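Local coordinates for protein aspartokinase 1, chloroplastic (Arabidopsis thaliana, PDB 2CDQ) that catalyses the ATP-dependent phosphorylation of L-aspartate, the first step of the aspartate-family amino acid pathway, and binds lysine and S-adenosylmethionine as allosteric effectors, at residues I27-F33 / L246-W252; M66-N72 / I96-H101; Y285-Q289 / P388-W392; I364-I370 / H403-L408. One frame throughout, in Å; residues are numbered along the deposited sequence.

Interaction 1: residues I27-F33 / L246-W252; sequences ITCVMKF and LKEIQVW
Ile-27 meets Leu-246 just before the strands pair. Ile-27 CG2 lies 3.7 Å from Leu-246 CD2. Thr-28 turns its side chain away, and its OG1 bonds to the backbone of Ser-58. At Val-30 the parallel pairing is regular. CG1 of Val-30 lies alongside CG1 of Ile-249, 3.8 Å away, and both side chains point the same way. Val-30 O accepts from Gln-250 N at 3.0 Å. Met-31 is on the other face of the sheet, next to Gln-250. Gln-250 NE2 donates to Glu-248 OE2 at 2.7 Å, which helps fix the amide beside Met-31. The Met-31 chain bends at the last torsion (chi3 97°), which carries CE to the indole of Trp-252. This is an oblique Met-aromatic contact, with Met-31 SD 5.3 Å from the centroid of the Trp-252 five-membered ring. Lys-32 N donates to Gln-250 O at 3.0 Å, and Lys-32 O accepts from Trp-252 N at 3.0 Å. The Lys-32 side chain leaves on the Val-30 face, and NZ forms a salt bridge with Asp-234. Phe-33 ends the run with an offset stack: the centroids of its ring and the Trp-252 five-membered ring are 4.3 Å apart, the planes 11° apart. The chemistry is thus a buried parallel pairing, with Met-31, Gln-250 and the Phe-33/Trp-252 stack together on one face. On the other face lies Lys-32, by similarity an ATP-binding residue.

Interaction 2: residues M66-N72 / I96-H101; sequences MGKTTNN and IIKELH. With LYS (lysine), chain D.
Met-66 and His-101 slide past each other in opposite directions. Met-66 SD lies obliquely to the imidazole, 4.1 Å from the centroid of the His-101 ring. Met-66 CG is anti to its carbonyl carbon (chi1 -65°), and the chain bends at the last torsion. That bend sends Met-66 CE to Leu-100 CD2, 3.8 Å away. Thr-69 is turned by its hydroxyl. OG1 sits between the backbone N and the carbonyl carbon (chi1 48°). From there Thr-69 OG1 donates to Met-66 O at 2.7 Å. Thr-69 N donates to the same oxygen, so two bonds from one face hold it. With OG1 fixed, CG2 faces the other helix. Thr-69 CG2 meets CE1 at the edge of the His-101 ring and lies 3.7 Å from Leu-100 CD1. The imidazole is held as well. His-101 ND1 donates to Ile-97 O at 2.9 Å, with that oxygen close to the ring plane. NE2 of His-101 is 2.8 Å from a water in the ring plane, and Met-66 N donates to that water. One turn on, CB of Asn-72 rests on CD1 of Ile-97, 3.5 Å away. Thr-70, on the far side of helix 69-80, lines the pocket of a bound lysine. That lysine also bonds to Glu-148, a substrate-binding residue. This is consistent with the lysine occupying part of the substrate site. The contact joins the start of helix 69-80 to helix 92-108, and helix 137-161, which carries Glu-148, packs on Met-66 and His-101.

Interaction 3: residues Y285-Q289 / P388-W392; sequences YFGAQ and PSKLW. With SAM (S-adenosylmethionine), chain F.
The junction of the kinase domain with the first ACT domain brings Tyr-285 and Phe-286 against Leu-391. The two aromatic residues come from the end of helix 277-287. Leu-391 belongs to a 3-10 turn in the loop between strand 381-386 and helix 398-408. Its CD1 methyl does the touching. Leu-391 CD1 sits at the edge of the Tyr-285 ring, 3.3 Å from Tyr-285 CE2. It approaches Phe-286 obliquely, with Leu-391 CD1 3.5 Å from Phe-286 CZ. The Leu-391 side chain runs with CG on the side away from the backbone N (chi1 -152°), which brings CD1 within contact of both rings. Phe-286 also meets the ring of Pro-388, with Phe-286 CE2 3.7 Å from Pro-388 CG. Beside this apolar patch Lys-390 reaches back to the kinase domain, its chain bent at the last torsion. Lys-390 NZ donates to a water at 2.8 Å, and that water donates to Tyr-285 O at 3.1 Å. Trp-392 points to the effector instead. The adenine of S-adenosylmethionine lies over one face of its indole, with C2 of the adenine 3.5 Å above the Trp-392 plane. NE1 of Trp-392 bonds to Asp-387, and Arg-230 makes a cation-pi contact with the same indole. Leu-352 and Gly-353 of the second subunit pack on Tyr-285 and Leu-391. Apolar contacts and one water bridge therefore join the domains here. The same short loop carries both Leu-391 and the adenine-facing Trp-392, an arrangement consistent with effector binding being felt at the kinase domain.

Interaction 4: residues I364-I370 / H403-L408; sequences IFEELGI and HVVEEL. With SAM (S-adenosylmethionine), chain F.
Apolar contacts carry most of the packing between Ile-364, Phe-365, Leu-368 and Ile-370 on one side and Val-404 and Leu-408 on the other. CD1 of Ile-364 lies 3.7 Å from CD2 of Leu-408. The other branch of Ile-364, CG2, rests on CB of Glu-407. Val-404 splits its two methyls. Val-404 CG1, anti to the backbone N (chi1 -165°), goes to CE2 of Phe-365 at 3.6 Å. Val-404 CG2 meets CD1 of Ile-370 tip to tip at 3.5 Å, and CD2 of Leu-368 lies 3.9 Å from that same CG2. The side chains of Val-404 and Leu-408 run at about a right angle to that of Phe-365, and their CG1 and CD1 methyls meet its ring obliquely. CD2 of Leu-368 also comes within 3.8 Å of CD2 of His-403, oblique to the imidazole. The hydrogen bonds that shape this region are backbone bonds within the segment 364-370. Helix 357-367 ends in a Schellman motif, in which Ile-370 N donates to Phe-365 O at 3.1 Å and Gly-369 N bonds weakly to Glu-366 O. Gly-369 is its C-prime residue, with phi 64°. Ligand contacts follow from that turn. Leu-368, Gly-369 and Ile-370 line the S-adenosylmethionine pocket, and CA of Ile-370 lies 3.5 Å from N1 of the adenine. Phe-365 and Ile-370 also pack on strand 381-386, and Leu-408 on strands 341-347 and 413-418. This is the helix pair of an ACT domain, a beta-alpha-beta-beta-alpha-beta fold with both helices packed on a four-stranded antiparallel sheet.

Interactions 1 and 2 belong to the amino acid kinase domain, with centres about 26 Å apart. Along the chain, both segments of interaction 2 fall between those of interaction 1. Interaction 1 pairs two strands of the central sheet, whereas interaction 2 joins two helices. Interaction 3 links this domain to the first ACT domain. Its centre is about 23 Å from that of interaction 1 and about 21 Å from that of interaction 2. Interaction 4 lies wholly in that ACT domain. The segments of interactions 3 and 4 alternate along the chain. Both touch S-adenosylmethionine and the second subunit, so the effector site lies close to both the domain junction and the dimer contact, consistent with a route for allosteric control.

Interaction 1: residues I27-F33 / L246-W252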
# COMPACT_ATOMS: atom_id res chain seq x y z
N ILE A 27 4.07 10.49 45.24
CA ILE A 27 4.30 11.07 43.91
C ILE A 27 2.94 11.23 43.21
O ILE A 27 2.14 10.29 43.20
CB ILE A 27 5.23 10.16 43.05
CG1 ILE A 27 6.58 9.93 43.73
CG2 ILE A 27 5.41 10.74 41.65
CD1 ILE A 27 7.56 11.10 43.68
N THR A 28 2.68 12.40 42.63
CA THR A 28 1.37 12.68 42.02
C THR A 28 1.34 12.61 40.50
O THR A 28 0.30 12.29 39.91
CB THR A 28 0.78 14.05 42.47
OG1 THR A 28 1.80 15.06 42.41
CG2 THR A 28 0.23 13.96 43.89
N CYS A 29 2.47 12.93 39.86
CA CYS A 29 2.57 12.95 38.40
C CYS A 29 4.02 13.01 37.92
O CYS A 29 4.94 13.30 38.70
CB CYS A 29 1.81 14.15 37.83
SG CYS A 29 2.44 15.72 38.44
N VAL A 30 4.21 12.73 36.63
CA VAL A 30 5.51 12.85 35.98
C VAL A 30 5.48 13.96 34.93
O VAL A 30 4.54 14.06 34.13
CB VAL A 30 5.98 11.49 35.37
CG1 VAL A 30 4.82 10.77 34.68
CG2 VAL A 30 7.13 11.69 34.41
N MET A 31 6.49 14.83 34.96
CA MET A 31 6.61 15.92 34.00
C MET A 31 7.85 15.72 33.14
O MET A 31 8.96 15.55 33.65
CB MET A 31 6.67 17.27 34.72
CG MET A 31 5.47 17.52 35.61
SD MET A 31 5.70 18.92 36.71
CE MET A 31 4.87 20.21 35.80
N LYS A 32 7.63 15.71 31.83
CA LYS A 32 8.71 15.49 30.87
C LYS A 32 9.03 16.79 30.17
O LYS A 32 8.13 17.52 29.74
CB LYS A 32 8.31 14.42 29.85
CG LYS A 32 9.36 14.15 28.78
CD LYS A 32 9.17 15.05 27.57
CE LYS A 32 10.29 14.85 26.58
NZ LYS A 32 9.81 15.15 25.21
N PHE A 33 10.33 17.07 30.05
CA PHE A 33 10.82 18.28 29.39
C PHE A 33 11.84 17.94 28.30
O PHE A 33 12.78 17.17 28.52
CB PHE A 33 11.41 19.24 30.42
CG PHE A 33 10.40 19.80 31.37
CD1 PHE A 33 9.70 20.97 31.06
CD2 PHE A 33 10.13 19.16 32.57
CE1 PHE A 33 8.75 21.49 31.93
CE2 PHE A 33 9.17 19.68 33.45
CZ PHE A 33 8.48 20.84 33.13
N LEU A 246 0.29 6.69 38.36
CA LEU A 246 -0.03 8.09 38.61
C LEU A 246 -1.32 8.54 37.90
O LEU A 246 -1.85 7.81 37.05
CB LEU A 246 1.15 8.98 38.21
CG LEU A 246 2.51 8.57 38.80
CD1 LEU A 246 3.64 9.33 38.15
CD2 LEU A 246 2.53 8.76 40.30
N LYS A 247 -1.82 9.72 38.27
CA LYS A 247 -3.08 10.24 37.71
C LYS A 247 -2.94 10.62 36.24
O LYS A 247 -3.83 10.31 35.44
CB LYS A 247 -3.57 11.47 38.49
CG LYS A 247 -3.53 11.36 40.02
CD LYS A 247 -3.91 12.71 40.66
CE LYS A 247 -3.02 13.86 40.15
NZ LYS A 247 -3.67 15.20 40.28
N GLU A 248 -1.84 11.29 35.89
CA GLU A 248 -1.55 11.66 34.49
C GLU A 248 -0.05 11.79 34.18
O GLU A 248 0.77 11.99 35.08
CB GLU A 248 -2.30 12.94 34.07
CG GLU A 248 -1.78 14.24 34.66
CD GLU A 248 -2.41 15.48 34.03
OE1 GLU A 248 -3.49 15.38 33.40
OE2 GLU A 248 -1.83 16.57 34.18
N ILE A 249 0.28 11.67 32.90
CA ILE A 249 1.63 11.93 32.40
C ILE A 249 1.60 13.22 31.59
O ILE A 249 0.79 13.36 30.68
CB ILE A 249 2.16 10.75 31.53
CG1 ILE A 249 2.18 9.46 32.36
CG2 ILE A 249 3.55 11.05 30.99
CD1 ILE A 249 1.82 8.22 31.57
N GLN A 250 2.47 14.16 31.95
CA GLN A 250 2.50 15.48 31.32
C GLN A 250 3.71 15.62 30.41
O GLN A 250 4.83 15.31 30.80
CB GLN A 250 2.56 16.58 32.38
CG GLN A 250 1.26 16.79 33.15
CD GLN A 250 1.35 17.92 34.17
OE1 GLN A 250 2.35 18.65 34.23
NE2 GLN A 250 0.29 18.08 34.97
N VAL A 251 3.47 16.09 29.19
CA VAL A 251 4.55 16.37 28.24
C VAL A 251 4.56 17.87 27.96
O VAL A 251 3.55 18.43 27.53
CB VAL A 251 4.40 15.54 26.94
CG1 VAL A 251 5.26 16.09 25.81
CG2 VAL A 251 4.74 14.08 27.19
N TRP A 252 5.69 18.51 28.23
CA TRP A 252 5.78 19.97 28.10
C TRP A 252 6.33 20.47 26.76
O TRP A 252 7.28 19.90 26.20
CB TRP A 252 6.57 20.55 29.28
CG TRP A 252 5.80 20.46 30.58
CD1 TRP A 252 5.76 19.39 31.44
CD2 TRP A 252 4.96 21.47 31.15
NE1 TRP A 252 4.94 19.68 32.50
CE2 TRP A 252 4.43 20.94 32.35
CE3 TRP A 252 4.59 22.76 30.76
CZ2 TRP A 252 3.56 21.67 33.16
CZ3 TRP A 252 3.73 23.48 31.57
CH2 TRP A 252 3.22 22.94 32.76

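Interaction 2: residues M66-N72 / I96-H101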
# COMPACT_ATOMS: atom_id res chain seq x y z
N MET A 66 20.57 18.77 27.15
CA MET A 66 20.49 20.22 26.91
C MET A 66 20.45 20.53 25.41
O MET A 66 21.40 20.24 24.68
CB MET A 66 21.65 20.96 27.58
CG MET A 66 21.64 20.90 29.10
SD MET A 66 22.77 22.07 29.87
CE MET A 66 21.89 23.62 29.62
N GLY A 67 19.33 21.10 24.98
CA GLY A 67 19.01 21.31 23.57
C GLY A 67 20.11 21.14 22.56
O GLY A 67 21.02 21.96 22.47
N LYS A 68 20.00 20.07 21.78
CA LYS A 68 20.92 19.80 20.67
C LYS A 68 22.28 19.19 21.06
O LYS A 68 23.12 18.96 20.19
CB LYS A 68 21.12 21.04 19.77
CG LYS A 68 19.94 21.34 18.87
CD LYS A 68 20.24 22.52 17.96
CE LYS A 68 18.97 23.28 17.57
NZ LYS A 68 17.94 22.40 16.91
N THR A 69 22.49 18.92 22.35
CA THR A 69 23.71 18.23 22.75
C THR A 69 23.68 16.78 22.28
O THR A 69 24.71 16.25 21.86
CB THR A 69 24.03 18.32 24.26
OG1 THR A 69 22.86 18.01 25.03
CG2 THR A 69 24.48 19.71 24.62
N THR A 70 22.51 16.15 22.31
CA THR A 70 22.36 14.79 21.79
C THR A 70 22.85 14.71 20.35
O THR A 70 23.65 13.84 20.02
CB THR A 70 20.90 14.28 21.88
OG1 THR A 70 20.59 13.97 23.24
CG2 THR A 70 20.71 13.01 21.05
N ASN A 71 22.39 15.62 19.51
CA ASN A 71 22.83 15.63 18.13
C ASN A 71 24.32 15.95 18.01
O ASN A 71 25.01 15.40 17.16
CB ASN A 71 22.01 16.61 17.30
CG ASN A 71 21.93 16.19 15.85
OD1 ASN A 71 22.49 16.84 14.97
ND2 ASN A 71 21.24 15.08 15.59
N ASN A 72 24.79 16.84 18.89
CA ASN A 72 26.20 17.24 18.88
C ASN A 72 27.12 16.10 19.25
O ASN A 72 28.19 15.95 18.66
CB ASN A 72 26.43 18.44 19.79
CG ASN A 72 25.91 19.74 19.19
OD1 ASN A 72 25.86 19.90 17.97
ND2 ASN A 72 25.54 20.67 20.05
N ILE A 96 31.81 22.73 21.70
CA ILE A 96 30.50 23.30 21.94
C ILE A 96 29.88 22.71 23.21
O ILE A 96 29.42 23.44 24.09
CB ILE A 96 29.56 23.13 20.71
CG1 ILE A 96 30.06 23.99 19.55
CG2 ILE A 96 28.13 23.48 21.07
CD1 ILE A 96 29.56 23.56 18.18
N ILE A 97 29.89 21.38 23.31
CA ILE A 97 29.31 20.68 24.45
C ILE A 97 30.04 21.02 25.75
O ILE A 97 29.41 21.27 26.78
CB ILE A 97 29.26 19.15 24.23
CG1 ILE A 97 28.30 18.81 23.09
CG2 ILE A 97 28.83 18.41 25.50
CD1 ILE A 97 28.56 17.48 22.44
N LYS A 98 31.37 21.06 25.69
CA LYS A 98 32.19 21.45 26.84
C LYS A 98 31.80 22.83 27.38
O LYS A 98 31.54 22.97 28.58
CB LYS A 98 33.68 21.41 26.49
CG LYS A 98 34.32 20.04 26.60
CD LYS A 98 35.62 19.96 25.82
CE LYS A 98 36.83 20.33 26.66
NZ LYS A 98 38.04 20.37 25.81
N GLU A 99 31.74 23.83 26.51
CA GLU A 99 31.49 25.19 26.97
C GLU A 99 30.05 25.43 27.41
O GLU A 99 29.83 26.18 28.36
CB GLU A 99 32.01 26.26 25.97
CG GLU A 99 30.99 26.89 25.03
CD GLU A 99 30.14 27.99 25.68
OE1 GLU A 99 30.72 28.94 26.25
OE2 GLU A 99 28.90 27.89 25.61
N LEU A 100 29.07 24.78 26.76
CA LEU A 100 27.67 24.93 27.15
C LEU A 100 27.48 24.52 28.60
O LEU A 100 26.87 25.25 29.39
CB LEU A 100 26.74 24.10 26.26
CG LEU A 100 25.26 24.46 26.06
CD1 LEU A 100 24.48 23.25 25.57
CD2 LEU A 100 24.57 25.03 27.27
N HIS A 101 28.03 23.37 28.96
CA HIS A 101 27.84 22.80 30.28
C HIS A 101 28.68 23.48 31.36
O HIS A 101 28.21 23.69 32.48
CB HIS A 101 28.05 21.29 30.24
CG HIS A 101 26.98 20.57 29.48
ND1 HIS A 101 27.01 20.44 28.11
CD2 HIS A 101 25.82 20.00 29.89
CE1 HIS A 101 25.93 19.79 27.71
NE2 HIS A 101 25.19 19.51 28.78
N LYS D . 17.60 13.78 24.66
CA LYS D . 17.37 14.16 23.23
C LYS D . 16.68 15.53 23.11
O LYS D . 17.19 16.53 23.63
CB LYS D . 16.59 13.06 22.50
CG LYS D . 15.39 12.50 23.28
CD LYS D . 14.52 11.62 22.40
CE LYS D . 13.75 12.44 21.37
NZ LYS D . 12.91 11.57 20.51
OXT LYS D . 15.61 15.71 22.52
O HOH W 1 22.99 17.88 28.24

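Interaction 3: residues Y285-Q289 / P388-W392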
# COMPACT_ATOMS: atom_id res chain seq x y z
N TYR A 285 3.36 12.79 16.49
CA TYR A 285 4.78 12.71 16.13
C TYR A 285 5.17 13.66 15.00
O TYR A 285 6.23 14.30 15.05
CB TYR A 285 5.17 11.27 15.80
CG TYR A 285 6.66 11.02 15.80
CD1 TYR A 285 7.44 11.29 16.92
CD2 TYR A 285 7.29 10.48 14.68
CE1 TYR A 285 8.82 11.04 16.93
CE2 TYR A 285 8.66 10.23 14.67
CZ TYR A 285 9.42 10.51 15.79
OH TYR A 285 10.77 10.26 15.78
N PHE A 286 4.31 13.76 13.98
CA PHE A 286 4.56 14.63 12.83
C PHE A 286 3.89 16.01 12.95
O PHE A 286 4.36 16.97 12.35
CB PHE A 286 4.10 13.96 11.53
CG PHE A 286 5.03 12.88 11.04
CD1 PHE A 286 4.82 11.55 11.38
CD2 PHE A 286 6.12 13.20 10.23
CE1 PHE A 286 5.68 10.55 10.92
CE2 PHE A 286 6.98 12.21 9.77
CZ PHE A 286 6.76 10.88 10.11
N GLY A 287 2.79 16.09 13.70
CA GLY A 287 2.02 17.33 13.87
C GLY A 287 2.65 18.23 14.91
O GLY A 287 2.99 19.38 14.62
N ALA A 288 2.78 17.72 16.13
CA ALA A 288 3.72 18.26 17.10
C ALA A 288 5.04 17.52 16.88
O ALA A 288 5.18 16.79 15.89
CB ALA A 288 3.20 18.03 18.51
N GLN A 289 6.02 17.71 17.75
CA GLN A 289 7.24 16.91 17.64
C GLN A 289 7.42 16.05 18.89
O GLN A 289 8.51 15.97 19.46
CB GLN A 289 8.47 17.80 17.39
CG GLN A 289 8.75 18.09 15.92
CD GLN A 289 7.74 19.03 15.27
OE1 GLN A 289 7.37 18.86 14.12
NE2 GLN A 289 7.30 20.04 16.02
N PRO A 388 10.14 10.44 5.62
CA PRO A 388 10.71 11.79 5.54
C PRO A 388 12.09 11.80 6.18
O PRO A 388 12.31 11.10 7.16
CB PRO A 388 9.73 12.64 6.36
CG PRO A 388 8.45 11.87 6.36
CD PRO A 388 8.87 10.43 6.37
N SER A 389 13.01 12.58 5.62
CA SER A 389 14.41 12.55 6.07
C SER A 389 14.62 12.97 7.53
O SER A 389 15.52 12.45 8.19
CB SER A 389 15.29 13.40 5.15
OG SER A 389 14.92 14.76 5.24
N LYS A 390 13.79 13.89 8.03
CA LYS A 390 13.91 14.37 9.41
C LYS A 390 13.69 13.26 10.45
O LYS A 390 14.04 13.41 11.62
CB LYS A 390 12.99 15.58 9.67
CG LYS A 390 11.55 15.26 10.05
CD LYS A 390 10.67 16.49 9.86
CE LYS A 390 9.31 16.34 10.52
NZ LYS A 390 9.26 16.95 11.89
N LEU A 391 13.13 12.15 9.99
CA LEU A 391 12.92 10.97 10.82
C LEU A 391 14.21 10.18 10.97
O LEU A 391 14.28 9.24 11.76
CB LEU A 391 11.87 10.09 10.15
CG LEU A 391 11.01 9.18 11.01
CD1 LEU A 391 9.84 9.97 11.55
CD2 LEU A 391 10.51 8.04 10.15
N TRP A 392 15.23 10.57 10.19
CA TRP A 392 16.52 9.88 10.16
C TRP A 392 17.69 10.84 10.40
O TRP A 392 17.49 11.99 10.79
CB TRP A 392 16.67 9.14 8.84
CG TRP A 392 15.70 8.02 8.70
CD1 TRP A 392 14.50 8.06 8.05
CD2 TRP A 392 15.82 6.70 9.24
NE1 TRP A 392 13.87 6.84 8.14
CE2 TRP A 392 14.66 5.99 8.87
CE3 TRP A 392 16.80 6.05 10.00
CZ2 TRP A 392 14.45 4.65 9.23
CZ3 TRP A 392 16.60 4.72 10.36
CH2 TRP A 392 15.43 4.03 9.97
N SAM F . 24.06 1.03 1.81
CA SAM F . 23.72 1.54 3.14
C SAM F . 23.52 0.41 4.16
O SAM F . 23.92 0.54 5.32
OXT SAM F . 22.95 -0.64 3.85
CB SAM F . 22.47 2.42 3.06
CG SAM F . 22.25 3.33 4.28
SD SAM F . 20.69 2.94 5.11
CE SAM F . 19.48 3.65 3.96
C5' SAM F . 20.60 4.01 6.58
C4' SAM F . 21.03 5.48 6.46
O4' SAM F . 20.21 6.19 5.55
C3' SAM F . 20.90 6.21 7.79
O3' SAM F . 22.07 6.97 7.99
C2' SAM F . 19.71 7.14 7.66
O2' SAM F . 19.96 8.40 8.24
C1' SAM F . 19.55 7.29 6.16
N9 SAM F . 18.13 7.33 5.71
C8 SAM F . 17.50 8.40 5.14
N7 SAM F . 16.23 8.06 4.84
C5 SAM F . 16.04 6.78 5.21
C6 SAM F . 14.93 5.94 5.13
N6 SAM F . 13.78 6.38 4.61
N1 SAM F . 15.02 4.65 5.60
C2 SAM F . 16.21 4.19 6.14
N3 SAM F . 17.31 5.03 6.21
C4 SAM F . 17.22 6.30 5.75
O HOH W 2 9.01 14.93 13.74

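Interaction 4: residues I364-I370 / H403-L408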
# COMPACT_ATOMS: atom_id res chain seq x y z
N ILE A 364 13.37 -5.97 -1.34
CA ILE A 364 14.42 -5.12 -1.90
C ILE A 364 14.73 -3.97 -0.95
O ILE A 364 15.89 -3.76 -0.58
CB ILE A 364 14.03 -4.57 -3.29
CG1 ILE A 364 14.11 -5.69 -4.33
CG2 ILE A 364 14.93 -3.40 -3.69
CD1 ILE A 364 13.32 -5.41 -5.61
N PHE A 365 13.68 -3.25 -0.54
CA PHE A 365 13.82 -2.15 0.40
C PHE A 365 14.50 -2.59 1.71
O PHE A 365 15.41 -1.92 2.18
CB PHE A 365 12.47 -1.48 0.66
CG PHE A 365 12.01 -0.59 -0.46
CD1 PHE A 365 11.10 -1.06 -1.41
CD2 PHE A 365 12.48 0.72 -0.58
CE1 PHE A 365 10.67 -0.23 -2.46
CE2 PHE A 365 12.05 1.55 -1.62
CZ PHE A 365 11.15 1.07 -2.57
N GLU A 366 14.06 -3.73 2.26
CA GLU A 366 14.62 -4.29 3.50
C GLU A 366 16.11 -4.64 3.38
O GLU A 366 16.90 -4.39 4.30
CB GLU A 366 13.83 -5.52 3.95
CG GLU A 366 14.28 -6.11 5.28
CD GLU A 366 13.65 -7.47 5.58
OE1 GLU A 366 13.49 -8.28 4.63
OE2 GLU A 366 13.34 -7.73 6.76
N GLU A 367 16.47 -5.22 2.24
CA GLU A 367 17.86 -5.55 1.94
C GLU A 367 18.72 -4.30 1.72
O GLU A 367 19.93 -4.34 1.91
CB GLU A 367 17.95 -6.49 0.73
CG GLU A 367 17.54 -7.93 1.03
CD GLU A 367 18.38 -8.57 2.13
OE1 GLU A 367 19.56 -8.93 1.87
OE2 GLU A 367 17.87 -8.71 3.27
N LEU A 368 18.08 -3.20 1.34
CA LEU A 368 18.79 -1.94 1.12
C LEU A 368 18.65 -0.96 2.29
O LEU A 368 19.05 0.21 2.18
CB LEU A 368 18.36 -1.29 -0.20
CG LEU A 368 19.28 -1.57 -1.39
CD1 LEU A 368 19.14 -3.01 -1.91
CD2 LEU A 368 19.00 -0.56 -2.49
N GLY A 369 18.11 -1.45 3.41
CA GLY A 369 18.01 -0.71 4.67
C GLY A 369 17.14 0.55 4.66
O GLY A 369 17.37 1.46 5.46
N ILE A 370 16.15 0.59 3.77
CA ILE A 370 15.28 1.76 3.61
C ILE A 370 13.87 1.52 4.18
O ILE A 370 13.24 0.49 3.91
CB ILE A 370 15.17 2.20 2.13
CG1 ILE A 370 16.54 2.60 1.58
CG2 ILE A 370 14.20 3.37 1.99
CD1 ILE A 370 16.51 3.09 0.14
N HIS A 403 20.48 2.69 -6.74
CA HIS A 403 20.53 1.27 -6.40
C HIS A 403 19.13 0.69 -6.16
O HIS A 403 18.85 -0.44 -6.58
CB HIS A 403 21.43 1.04 -5.18
CG HIS A 403 22.03 -0.33 -5.13
ND1 HIS A 403 23.39 -0.54 -5.05
CD2 HIS A 403 21.45 -1.56 -5.15
CE1 HIS A 403 23.63 -1.84 -5.02
NE2 HIS A 403 22.47 -2.48 -5.08
N VAL A 404 18.25 1.44 -5.50
CA VAL A 404 16.87 0.99 -5.28
C VAL A 404 16.18 0.80 -6.62
O VAL A 404 15.58 -0.24 -6.88
CB VAL A 404 16.03 1.99 -4.45
CG1 VAL A 404 14.76 1.32 -3.97
CG2 VAL A 404 16.80 2.51 -3.27
N VAL A 405 16.29 1.82 -7.47
CA VAL A 405 15.69 1.82 -8.80
C VAL A 405 16.19 0.64 -9.64
O VAL A 405 15.38 -0.10 -10.22
CB VAL A 405 15.91 3.19 -9.53
CG1 VAL A 405 15.35 3.17 -10.95
CG2 VAL A 405 15.29 4.33 -8.74
N GLU A 406 17.50 0.44 -9.68
CA GLU A 406 18.09 -0.67 -10.44
C GLU A 406 17.58 -2.02 -9.99
O GLU A 406 17.28 -2.89 -10.82
CB GLU A 406 19.61 -0.66 -10.32
CG GLU A 406 20.31 0.20 -11.33
CD GLU A 406 21.80 0.04 -11.23
OE1 GLU A 406 22.46 0.97 -10.72
OE2 GLU A 406 22.31 -1.03 -11.65
N GLU A 407 17.49 -2.20 -8.68
CA GLU A 407 17.00 -3.45 -8.12
C GLU A 407 15.54 -3.68 -8.48
O GLU A 407 15.17 -4.78 -8.89
CB GLU A 407 17.23 -3.51 -6.60
CG GLU A 407 18.68 -3.85 -6.22
CD GLU A 407 19.23 -5.06 -6.96
OE1 GLU A 407 18.56 -6.12 -6.97
OE2 GLU A 407 20.33 -4.96 -7.54
N LEU A 408 14.72 -2.63 -8.35
CA LEU A 408 13.31 -2.69 -8.71
C LEU A 408 13.12 -2.83 -10.22
O LEU A 408 12.15 -3.45 -10.68
CB LEU A 408 12.57 -1.44 -8.19
CG LEU A 408 12.35 -1.27 -6.69
CD1 LEU A 408 11.89 0.14 -6.39
CD2 LEU A 408 11.36 -2.29 -6.13
N SAM F . 24.06 1.03 1.81
CA SAM F . 23.72 1.54 3.14
C SAM F . 23.52 0.41 4.16
O SAM F . 23.92 0.54 5.32
OXT SAM F . 22.95 -0.64 3.85
CB SAM F . 22.47 2.42 3.06
CG SAM F . 22.25 3.33 4.28
SD SAM F . 20.69 2.94 5.11
CE SAM F . 19.48 3.65 3.96
C5' SAM F . 20.60 4.01 6.58
C4' SAM F . 21.03 5.48 6.46
O4' SAM F . 20.21 6.19 5.55
C3' SAM F . 20.90 6.21 7.79
O3' SAM F . 22.07 6.97 7.99
C2' SAM F . 19.71 7.14 7.66
O2' SAM F . 19.96 8.40 8.24
C1' SAM F . 19.55 7.29 6.16
N9 SAM F . 18.13 7.33 5.71
C8 SAM F . 17.50 8.40 5.14
N7 SAM F . 16.23 8.06 4.84
C5 SAM F . 16.04 6.78 5.21
C6 SAM F . 14.93 5.94 5.13
N6 SAM F . 13.78 6.38 4.61
N1 SAM F . 15.02 4.65 5.60
C2 SAM F . 16.21 4.19 6.14
N3 SAM F . 17.31 5.03 6.21
C4 SAM F . 17.22 6.30 5.75